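Side-chain contacts in FAD-dependent pyridine nucleotide-disulphide oxidoreductase (Desulfovibrio vulgaris, PDB 3IWA), which probably uses FAD and a nicotinamide nucleotide to carry out redox chemistry: residues A[32-37]-A[99-104]; A[90-95]-A[117-122]; A[261-266]-A[274-279]; A[280-285]-A[294-299]. All coordinates share one frame; numbering follows the deposited sequence.

Interactions 2, 3 and 4 are buried, whereas interaction 1 is partly buried: an isoleucine pair lies inside, but an alanine and a leucine meet at the surface. Interactions 1 and 2 join the same two layers, the three-strand antiparallel sheet and the five-strand parallel sheet, and the Glu100 backbone of one bonds to that of His90 and Ala91 in the other. Interactions 3 and 4 share the small mixed sheet, in which 276-277 lies beside 296-299. Aliphatic tips dominate throughout. Interaction 3 adds an arginine against a glycine backbone, and interaction 4 a methionine methyl. Arg94 NH1, 3.0 Å from Ala266 O, links interaction 2 to interaction 3.

Interaction 1: A[32-37]-A[99-104]; sequences TMIDQA and VEIENL
Ile34 and Ile101 cross obliquely, with the delta methyl of one against the gamma branch of the other: Ile34 CD1 lies 3.5 Å from Ile101 CG2. The torsions account for this choice of atoms. Ile34 sends CG1 opposite its carbonyl carbon (chi1 -68°) and carries CD1 outward in an extended arm, while Ile101 holds CG1 between its own backbone N and C (chi1 68°), leaving CG2 as the branch that meets its partner. The backbones stay well apart, with the CA atoms of Ile34 and Ile101 8.6 Å from each other, and side chains alone bridge the gap. At the exposed end, Leu104 turns its CD1 methyl to Ala37, 3.4 Å from Ala37 O and 4.2 Å from Ala37 CB. It therefore rests on backbone as well as on the methyl, although Ala37 is the last residue modelled before a gap. Ile34 belongs to strand 30-34 of the parallel sheet, between 5-9 and 82-84; Ile101 lies on 98-103, the middle strand of the antiparallel sheet. Leu112 of strand 109-113 touches both isoleucines, and Thr87 of strand 87-93 also packs on Ile34.

Interaction 2: A[90-95]-A[117-122]; sequences HAIDRA and LVLALG
No flat group carries this contact: Ile92 meets Leu117 and Leu119 through methyls alone, so there is no ring or amide face or edge to assign across it. Ile92 and Leu117 meet tip to tip, Ile92 CD1 lying 3.4 Å from Leu117 CD2, which is tighter than an ordinary carbon-carbon contact. The same leucine methyl is backed by the rest of the isoleucine, with Leu117 CD2 4.0 Å from Ile92 CG1 and 4.1 Å from Ile92 CG2. It thus lies against both branches of Ile92. Leu119 also approaches end-on, its CD2 3.9 Å from Ile92 CD1. Because Leu117 CD2 and Leu119 CD2 are themselves 3.9 Å apart, the three methyls form a compact triangle. The two leucines get there differently: Leu117 has CG trans to its backbone N (chi1 -174°), whereas Leu119 has CG opposite its carbonyl carbon (chi1 -55°). Their alternate positions on strand 116-119 place both on the side facing Ile92. The CA atoms of Ile92 and Leu117 are 9.6 Å apart, a spacing that side chains and not backbone bonds bridge. Ile9 touches both leucines and Ile289 does the same, so the strands flanking 116-119 in the parallel sheet, 5-9 and 289-291, also pack on the pair. In chain order, strands 87-93, 98-103 and 109-113 form an antiparallel meander between parallel strands 82-84 and 116-119. A meander connecting the third and fourth strands of a 3-2-1-4-5 sheet is characteristic of the Rossmann-like FAD-binding domain in this oxidoreductase family.

Interaction 3: A[261-266]-A[274-279]; sequences QLARDA and GAIIVD
Apolar contact is made by Ala263 and Ile276. The alanine methyl meets the outer arm of the isoleucine, Ala263 CB lying 3.6 Å from Ile276 CD1 and 3.8 Å from Ile276 CG1. Ile276 extends CG1 opposite its carbonyl carbon and thereby lays both arm carbons against the helix. The second contact is of a charged group with a backbone carbon: Arg264 NH2 is 3.8 Å from Gly274 CA, which stands obliquely to the guanidinium. The arginine chain leaves extended and bends at chi3 (-60°), a turn that brings its end to the glycine. Polar bonding runs within the helix. Gln261 NE2 donates to Asp265 OD1 over 2.7 Å, reaching the syn side of the carboxylate, but the bond is bent (144° at the hydrogen) and comes from 30° out of the carboxylate plane. Beyond the pair, Thr260 OG1 is hydrogen-bonded to Gly274 O, and Ile276 bonds through its backbone to Cys295 and Thr297. Helix 261-266 thus meets the 274-279 segment by van der Waals contact alone, through one small apolar interface and the end of an arginine resting against a glycine alpha carbon, and the directional bond at this junction comes from Thr260, just before the helix.

Interaction 4: A[280-285]-A[294-299]; sequences TRMRTS and DCVTIP
Strand 296-299 is the middle strand of a small mixed sheet, between 276-277 and 306-307, and the loop at 280-285 packs on it through Met282, which reaches Val296 and Ile298. Only the methyl end of the methionine makes the contact. Met282 CE lies 4.4 Å from Val296 CG2 and 4.5 Å from Ile298 CG2, loose van der Waals distances. Val296 CG2 and Ile298 CG2 are 4.2 Å apart. With CE these two gamma methyls make a nearly equilateral triangle, so CE is nearly equidistant from the two. Val296 and Ile298 alternate along the strand, which puts both on the same side. The methionine curls to get there: its three torsions all have the same sign and similar size, from -53° to -66°, folding the thioether back instead of extending it. Sequence places the contact beside a recognised element. Thr284, Ala291 and Asp294 fit the T-x6-A-x-G-D pattern of this flavoprotein family, whose aspartate in relatives binds the ribityl part of FAD; a similar role for Asp294 is likely. Thr284 OG1 bonds to Ile289 O and to Asp286 N, tying the end of the loop to the chain that follows it, while a backbone bond joins Met282 to Ala291. Ala291 also touches Val296. Helix 314-326 packs here as well: Gln318 touches both Met282 and Ile298, and Ile322 packs on Met282.

Interaction 1: A[32-37]-A[99-104]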
# COMPACT_ATOMS: atom_id res chain seq x y z
N THR A 32 -26.75 22.76 14.97
CA THR A 32 -26.51 24.11 14.49
C THR A 32 -25.02 24.23 14.18
O THR A 32 -24.17 23.89 15.00
CB THR A 32 -26.95 25.16 15.56
OG1 THR A 32 -28.32 24.92 15.94
CG2 THR A 32 -26.79 26.57 15.04
N MET A 33 -24.71 24.72 12.99
CA MET A 33 -23.36 24.91 12.53
C MET A 33 -23.13 26.40 12.37
O MET A 33 -23.96 27.09 11.80
CB MET A 33 -23.17 24.26 11.16
CG MET A 33 -23.18 22.74 11.16
SD MET A 33 -22.31 22.07 9.72
CE MET A 33 -20.69 22.70 9.93
N ILE A 34 -22.00 26.88 12.87
CA ILE A 34 -21.63 28.27 12.82
C ILE A 34 -20.37 28.31 11.99
O ILE A 34 -19.48 27.49 12.18
CB ILE A 34 -21.28 28.77 14.22
CG1 ILE A 34 -22.53 28.80 15.10
CG2 ILE A 34 -20.64 30.12 14.15
CD1 ILE A 34 -22.21 28.79 16.59
N ASP A 35 -20.29 29.25 11.06
CA ASP A 35 -19.13 29.29 10.21
C ASP A 35 -17.88 29.94 10.84
O ASP A 35 -16.79 29.84 10.28
CB ASP A 35 -19.47 29.96 8.89
CG ASP A 35 -19.75 31.43 9.04
OD1 ASP A 35 -19.94 31.93 10.17
OD2 ASP A 35 -19.78 32.09 7.99
N GLN A 36 -18.04 30.60 11.99
CA GLN A 36 -16.92 31.24 12.71
C GLN A 36 -16.08 32.21 11.83
O GLN A 36 -14.84 32.22 11.86
CB GLN A 36 -16.01 30.18 13.36
CG GLN A 36 -15.09 30.73 14.46
CD GLN A 36 -15.86 31.13 15.70
OE1 GLN A 36 -17.08 30.99 15.77
NE2 GLN A 36 -15.14 31.61 16.71
N ALA A 37 -16.79 33.04 11.07
CA ALA A 37 -16.19 33.92 10.06
C ALA A 37 -15.26 35.00 10.63
O ALA A 37 -15.43 35.47 11.76
CB ALA A 37 -17.29 34.56 9.24
N VAL A 99 -23.12 28.60 24.17
CA VAL A 99 -22.19 29.33 23.32
C VAL A 99 -22.87 30.64 22.96
O VAL A 99 -23.95 30.62 22.38
CB VAL A 99 -21.91 28.63 21.96
CG1 VAL A 99 -20.84 29.37 21.25
CG2 VAL A 99 -21.53 27.17 22.14
N GLU A 100 -22.23 31.77 23.26
CA GLU A 100 -22.73 33.08 22.83
C GLU A 100 -22.20 33.37 21.42
O GLU A 100 -21.01 33.26 21.16
CB GLU A 100 -22.31 34.21 23.79
CG GLU A 100 -22.80 34.09 25.24
CD GLU A 100 -22.29 35.24 26.14
OE1 GLU A 100 -23.13 35.95 26.73
OE2 GLU A 100 -21.06 35.47 26.24
N ILE A 101 -23.10 33.71 20.52
CA ILE A 101 -22.71 33.96 19.14
C ILE A 101 -23.10 35.37 18.74
O ILE A 101 -24.01 35.98 19.34
CB ILE A 101 -23.31 32.90 18.20
CG1 ILE A 101 -24.84 33.04 18.09
CG2 ILE A 101 -22.96 31.48 18.70
CD1 ILE A 101 -25.49 32.01 17.17
N GLU A 102 -22.41 35.90 17.73
CA GLU A 102 -22.76 37.20 17.17
C GLU A 102 -22.66 37.19 15.64
O GLU A 102 -21.64 36.83 15.08
CB GLU A 102 -21.93 38.33 17.81
CG GLU A 102 -20.66 38.74 17.11
CD GLU A 102 -19.91 39.83 17.87
OE1 GLU A 102 -19.41 39.53 18.98
OE2 GLU A 102 -19.82 40.98 17.34
N ASN A 103 -23.77 37.52 15.00
CA ASN A 103 -23.82 37.80 13.57
C ASN A 103 -23.01 39.07 13.30
O ASN A 103 -23.26 40.10 13.91
CB ASN A 103 -25.28 37.98 13.15
CG ASN A 103 -25.45 38.05 11.65
OD1 ASN A 103 -24.91 38.93 11.00
ND2 ASN A 103 -26.21 37.11 11.09
N LEU A 104 -22.03 39.00 12.40
CA LEU A 104 -21.04 40.07 12.23
C LEU A 104 -21.53 41.28 11.39
O LEU A 104 -20.95 42.36 11.43
CB LEU A 104 -19.75 39.49 11.62
CG LEU A 104 -18.99 38.46 12.48
CD1 LEU A 104 -17.83 37.90 11.70
CD2 LEU A 104 -18.50 39.07 13.79

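Interaction 2: A[90-95]-A[117-122]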
# COMPACT_ATOMS: atom_id res chain seq x y z
N HIS A 90 -18.41 33.70 20.44
CA HIS A 90 -17.66 34.70 21.21
C HIS A 90 -17.07 34.05 22.44
O HIS A 90 -15.95 34.35 22.81
CB HIS A 90 -18.55 35.90 21.57
CG HIS A 90 -18.01 36.76 22.68
ND1 HIS A 90 -18.52 36.71 23.96
CD2 HIS A 90 -17.03 37.69 22.69
CE1 HIS A 90 -17.85 37.56 24.72
NE2 HIS A 90 -16.95 38.17 23.98
N ALA A 91 -17.83 33.14 23.05
CA ALA A 91 -17.39 32.49 24.26
C ALA A 91 -18.12 31.18 24.45
O ALA A 91 -19.23 31.03 23.97
CB ALA A 91 -17.65 33.38 25.49
N ILE A 92 -17.47 30.26 25.15
CA ILE A 92 -18.08 29.00 25.52
C ILE A 92 -18.21 28.95 27.03
O ILE A 92 -17.24 29.16 27.73
CB ILE A 92 -17.24 27.81 25.03
CG1 ILE A 92 -17.24 27.77 23.50
CG2 ILE A 92 -17.78 26.48 25.60
CD1 ILE A 92 -16.33 26.76 22.94
N ASP A 93 -19.41 28.65 27.52
CA ASP A 93 -19.58 28.40 28.94
C ASP A 93 -19.84 26.93 29.09
O ASP A 93 -20.93 26.45 28.80
CB ASP A 93 -20.72 29.24 29.53
CG ASP A 93 -20.82 29.13 31.06
OD1 ASP A 93 -20.16 28.25 31.66
OD2 ASP A 93 -21.58 29.93 31.66
N ARG A 94 -18.82 26.23 29.55
CA ARG A 94 -18.84 24.78 29.67
C ARG A 94 -19.79 24.26 30.74
O ARG A 94 -20.54 23.30 30.50
CB ARG A 94 -17.43 24.28 29.93
CG ARG A 94 -16.56 24.40 28.72
CD ARG A 94 -15.14 24.39 29.12
NE ARG A 94 -14.83 23.20 29.88
CZ ARG A 94 -13.75 23.07 30.63
NH1 ARG A 94 -12.89 24.07 30.71
NH2 ARG A 94 -13.53 21.94 31.28
N ALA A 95 -19.76 24.88 31.93
CA ALA A 95 -20.65 24.46 33.03
C ALA A 95 -22.13 24.60 32.63
O ALA A 95 -22.94 23.68 32.85
CB ALA A 95 -20.36 25.27 34.30
N LEU A 117 -20.75 19.82 21.87
CA LEU A 117 -20.12 20.82 21.00
C LEU A 117 -18.98 20.21 20.17
O LEU A 117 -18.20 19.39 20.66
CB LEU A 117 -19.57 21.96 21.85
CG LEU A 117 -18.99 23.23 21.21
CD1 LEU A 117 -19.99 23.98 20.30
CD2 LEU A 117 -18.47 24.14 22.31
N VAL A 118 -18.86 20.63 18.92
CA VAL A 118 -17.71 20.27 18.13
C VAL A 118 -16.93 21.52 17.72
O VAL A 118 -17.49 22.39 17.07
CB VAL A 118 -18.10 19.50 16.84
CG1 VAL A 118 -16.84 19.30 15.89
CG2 VAL A 118 -18.77 18.19 17.17
N LEU A 119 -15.65 21.56 18.06
CA LEU A 119 -14.74 22.60 17.67
C LEU A 119 -13.93 22.23 16.42
O LEU A 119 -13.07 21.39 16.44
CB LEU A 119 -13.83 22.96 18.84
CG LEU A 119 -14.56 23.36 20.15
CD1 LEU A 119 -13.58 23.70 21.24
CD2 LEU A 119 -15.48 24.55 19.90
N ALA A 120 -14.27 22.85 15.30
CA ALA A 120 -13.55 22.67 14.06
C ALA A 120 -12.96 24.02 13.68
O ALA A 120 -13.36 24.61 12.70
CB ALA A 120 -14.49 22.19 12.98
N LEU A 121 -12.04 24.49 14.49
CA LEU A 121 -11.61 25.86 14.43
C LEU A 121 -10.52 26.13 13.42
O LEU A 121 -10.22 27.28 13.18
CB LEU A 121 -11.11 26.33 15.80
CG LEU A 121 -12.08 26.11 16.96
CD1 LEU A 121 -11.43 26.58 18.22
CD2 LEU A 121 -13.37 26.82 16.72
N GLY A 122 -9.91 25.09 12.85
CA GLY A 122 -8.90 25.30 11.81
C GLY A 122 -7.63 25.96 12.35
O GLY A 122 -7.35 25.95 13.56

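Interaction 3: A[261-266]-A[274-279]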
# COMPACT_ATOMS: atom_id res chain seq x y z
N GLN A 261 -8.07 30.41 20.26
CA GLN A 261 -8.40 31.41 21.30
C GLN A 261 -9.68 31.07 22.08
O GLN A 261 -9.70 31.15 23.30
CB GLN A 261 -8.50 32.82 20.74
CG GLN A 261 -8.61 33.91 21.85
CD GLN A 261 -7.35 34.01 22.75
OE1 GLN A 261 -6.22 33.97 22.25
NE2 GLN A 261 -7.54 34.14 24.08
N LEU A 262 -10.72 30.67 21.36
CA LEU A 262 -11.99 30.25 21.92
C LEU A 262 -11.88 29.03 22.84
O LEU A 262 -12.56 28.94 23.84
CB LEU A 262 -12.96 29.97 20.77
CG LEU A 262 -14.44 29.79 21.12
CD1 LEU A 262 -15.15 31.13 21.46
CD2 LEU A 262 -15.17 29.10 19.97
N ALA A 263 -11.02 28.08 22.52
CA ALA A 263 -10.79 26.95 23.41
C ALA A 263 -10.03 27.41 24.64
O ALA A 263 -10.31 26.96 25.75
CB ALA A 263 -9.99 25.84 22.71
N ARG A 264 -9.04 28.27 24.41
CA ARG A 264 -8.22 28.81 25.48
C ARG A 264 -9.08 29.55 26.52
O ARG A 264 -8.99 29.26 27.72
CB ARG A 264 -7.14 29.76 24.93
CG ARG A 264 -6.14 30.19 26.00
CD ARG A 264 -4.98 31.09 25.51
NE ARG A 264 -4.16 30.48 24.47
CZ ARG A 264 -3.17 29.59 24.67
NH1 ARG A 264 -2.84 29.19 25.89
NH2 ARG A 264 -2.49 29.11 23.62
N ASP A 265 -9.89 30.48 26.05
CA ASP A 265 -10.79 31.25 26.92
C ASP A 265 -11.76 30.35 27.69
O ASP A 265 -12.15 30.66 28.80
CB ASP A 265 -11.60 32.26 26.09
CG ASP A 265 -10.72 33.31 25.39
OD1 ASP A 265 -9.56 33.53 25.80
OD2 ASP A 265 -11.19 33.93 24.43
N ALA A 266 -12.15 29.23 27.08
CA ALA A 266 -13.10 28.31 27.68
C ALA A 266 -12.47 27.45 28.76
O ALA A 266 -13.18 26.87 29.55
CB ALA A 266 -13.73 27.45 26.62
N GLY A 274 -0.53 25.65 21.52
CA GLY A 274 -1.95 26.05 21.49
C GLY A 274 -2.90 25.02 20.88
O GLY A 274 -4.08 25.32 20.66
N ALA A 275 -2.41 23.83 20.56
CA ALA A 275 -3.25 22.81 19.92
C ALA A 275 -4.12 22.19 21.00
O ALA A 275 -3.64 21.90 22.09
CB ALA A 275 -2.41 21.73 19.21
N ILE A 276 -5.40 22.02 20.71
CA ILE A 276 -6.35 21.38 21.64
C ILE A 276 -5.97 19.90 21.83
O ILE A 276 -5.76 19.17 20.85
CB ILE A 276 -7.77 21.49 21.11
CG1 ILE A 276 -8.23 22.96 21.07
CG2 ILE A 276 -8.71 20.66 21.93
CD1 ILE A 276 -9.53 23.15 20.34
N ILE A 277 -5.88 19.47 23.08
CA ILE A 277 -5.49 18.12 23.40
C ILE A 277 -6.75 17.29 23.44
O ILE A 277 -7.68 17.61 24.16
CB ILE A 277 -4.74 18.05 24.74
CG1 ILE A 277 -3.39 18.77 24.64
CG2 ILE A 277 -4.53 16.58 25.22
CD1 ILE A 277 -2.69 18.87 26.01
N VAL A 278 -6.78 16.23 22.64
CA VAL A 278 -7.91 15.30 22.61
C VAL A 278 -7.50 13.85 22.87
O VAL A 278 -6.38 13.43 22.57
CB VAL A 278 -8.63 15.39 21.27
CG1 VAL A 278 -9.19 16.80 21.08
CG2 VAL A 278 -7.70 15.01 20.13
N ASP A 279 -8.43 13.07 23.40
CA ASP A 279 -8.22 11.64 23.52
C ASP A 279 -8.54 10.96 22.18
O ASP A 279 -8.87 11.63 21.19
CB ASP A 279 -9.03 11.07 24.69
CG ASP A 279 -10.52 10.97 24.42
OD1 ASP A 279 -10.98 11.20 23.27
OD2 ASP A 279 -11.24 10.67 25.41

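Interaction 4: A[280-285]-A[294-299]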
# COMPACT_ATOMS: atom_id res chain seq x y z
N THR A 280 -8.47 9.63 22.14
CA THR A 280 -8.60 8.94 20.88
C THR A 280 -10.03 8.92 20.40
O THR A 280 -10.26 8.59 19.25
CB THR A 280 -8.09 7.51 20.93
OG1 THR A 280 -8.91 6.80 21.83
CG2 THR A 280 -6.65 7.46 21.39
N ARG A 281 -10.98 9.26 21.26
CA ARG A 281 -12.38 9.43 20.84
C ARG A 281 -12.65 10.84 20.26
O ARG A 281 -13.78 11.15 19.89
CB ARG A 281 -13.33 9.17 22.02
CG ARG A 281 -13.69 7.74 22.27
CD ARG A 281 -12.57 6.98 22.96
NE ARG A 281 -12.95 5.57 23.14
CZ ARG A 281 -12.12 4.62 23.60
NH1 ARG A 281 -10.88 4.92 23.97
NH2 ARG A 281 -12.54 3.36 23.71
N MET A 282 -11.59 11.65 20.21
CA MET A 282 -11.58 13.05 19.79
C MET A 282 -12.24 14.01 20.80
O MET A 282 -12.58 15.14 20.45
CB MET A 282 -12.12 13.22 18.37
CG MET A 282 -11.40 12.36 17.28
SD MET A 282 -9.59 12.44 17.16
CE MET A 282 -9.43 14.14 16.61
N ARG A 283 -12.33 13.59 22.06
CA ARG A 283 -12.83 14.41 23.16
C ARG A 283 -11.75 15.29 23.74
O ARG A 283 -10.68 14.80 24.06
CB ARG A 283 -13.34 13.54 24.32
CG ARG A 283 -14.62 12.78 24.03
CD ARG A 283 -15.24 12.21 25.31
NE ARG A 283 -16.64 11.86 25.05
CZ ARG A 283 -17.05 10.67 24.59
NH1 ARG A 283 -18.34 10.48 24.34
NH2 ARG A 283 -16.17 9.70 24.38
N THR A 284 -12.06 16.56 23.96
CA THR A 284 -11.17 17.49 24.66
C THR A 284 -11.14 17.19 26.17
O THR A 284 -11.65 16.20 26.61
CB THR A 284 -11.62 18.95 24.44
OG1 THR A 284 -12.87 19.16 25.09
CG2 THR A 284 -11.80 19.25 22.98
N SER A 285 -10.53 18.04 26.96
CA SER A 285 -10.62 17.89 28.44
C SER A 285 -12.05 18.02 28.99
O SER A 285 -12.31 17.62 30.13
CB SER A 285 -9.68 18.87 29.13
OG SER A 285 -9.81 20.17 28.61
N ASP A 294 -7.09 20.77 12.03
CA ASP A 294 -5.83 21.48 12.29
C ASP A 294 -5.75 22.25 13.63
O ASP A 294 -4.84 23.07 13.78
CB ASP A 294 -5.58 22.54 11.20
CG ASP A 294 -5.72 22.02 9.79
OD1 ASP A 294 -5.70 20.79 9.55
OD2 ASP A 294 -5.84 22.89 8.90
N CYS A 295 -6.71 22.07 14.54
CA CYS A 295 -6.69 22.77 15.81
C CYS A 295 -6.30 21.86 16.96
O CYS A 295 -6.20 22.31 18.10
CB CYS A 295 -8.02 23.45 16.10
SG CYS A 295 -9.52 22.42 16.30
N VAL A 296 -6.04 20.59 16.65
CA VAL A 296 -5.72 19.60 17.66
C VAL A 296 -4.32 19.01 17.51
O VAL A 296 -3.72 19.06 16.45
CB VAL A 296 -6.77 18.42 17.66
CG1 VAL A 296 -8.22 18.95 17.81
CG2 VAL A 296 -6.67 17.57 16.37
N THR A 297 -3.83 18.45 18.61
CA THR A 297 -2.69 17.55 18.64
C THR A 297 -3.18 16.13 18.87
O THR A 297 -4.06 15.91 19.65
CB THR A 297 -1.64 17.87 19.77
OG1 THR A 297 -0.61 16.86 19.79
CG2 THR A 297 -2.29 17.94 21.17
N ILE A 298 -2.58 15.18 18.16
CA ILE A 298 -2.83 13.76 18.36
C ILE A 298 -1.47 13.02 18.34
O ILE A 298 -0.50 13.55 17.86
CB ILE A 298 -3.67 13.17 17.26
CG1 ILE A 298 -3.00 13.40 15.91
CG2 ILE A 298 -5.04 13.78 17.28
CD1 ILE A 298 -3.78 12.90 14.75
N PRO A 299 -1.42 11.80 18.88
CA PRO A 299 -0.15 11.08 18.98
C PRO A 299 0.52 10.88 17.63
O PRO A 299 -0.13 10.49 16.66
CB PRO A 299 -0.57 9.73 19.55
CG PRO A 299 -1.87 9.98 20.23
CD PRO A 299 -2.54 10.98 19.36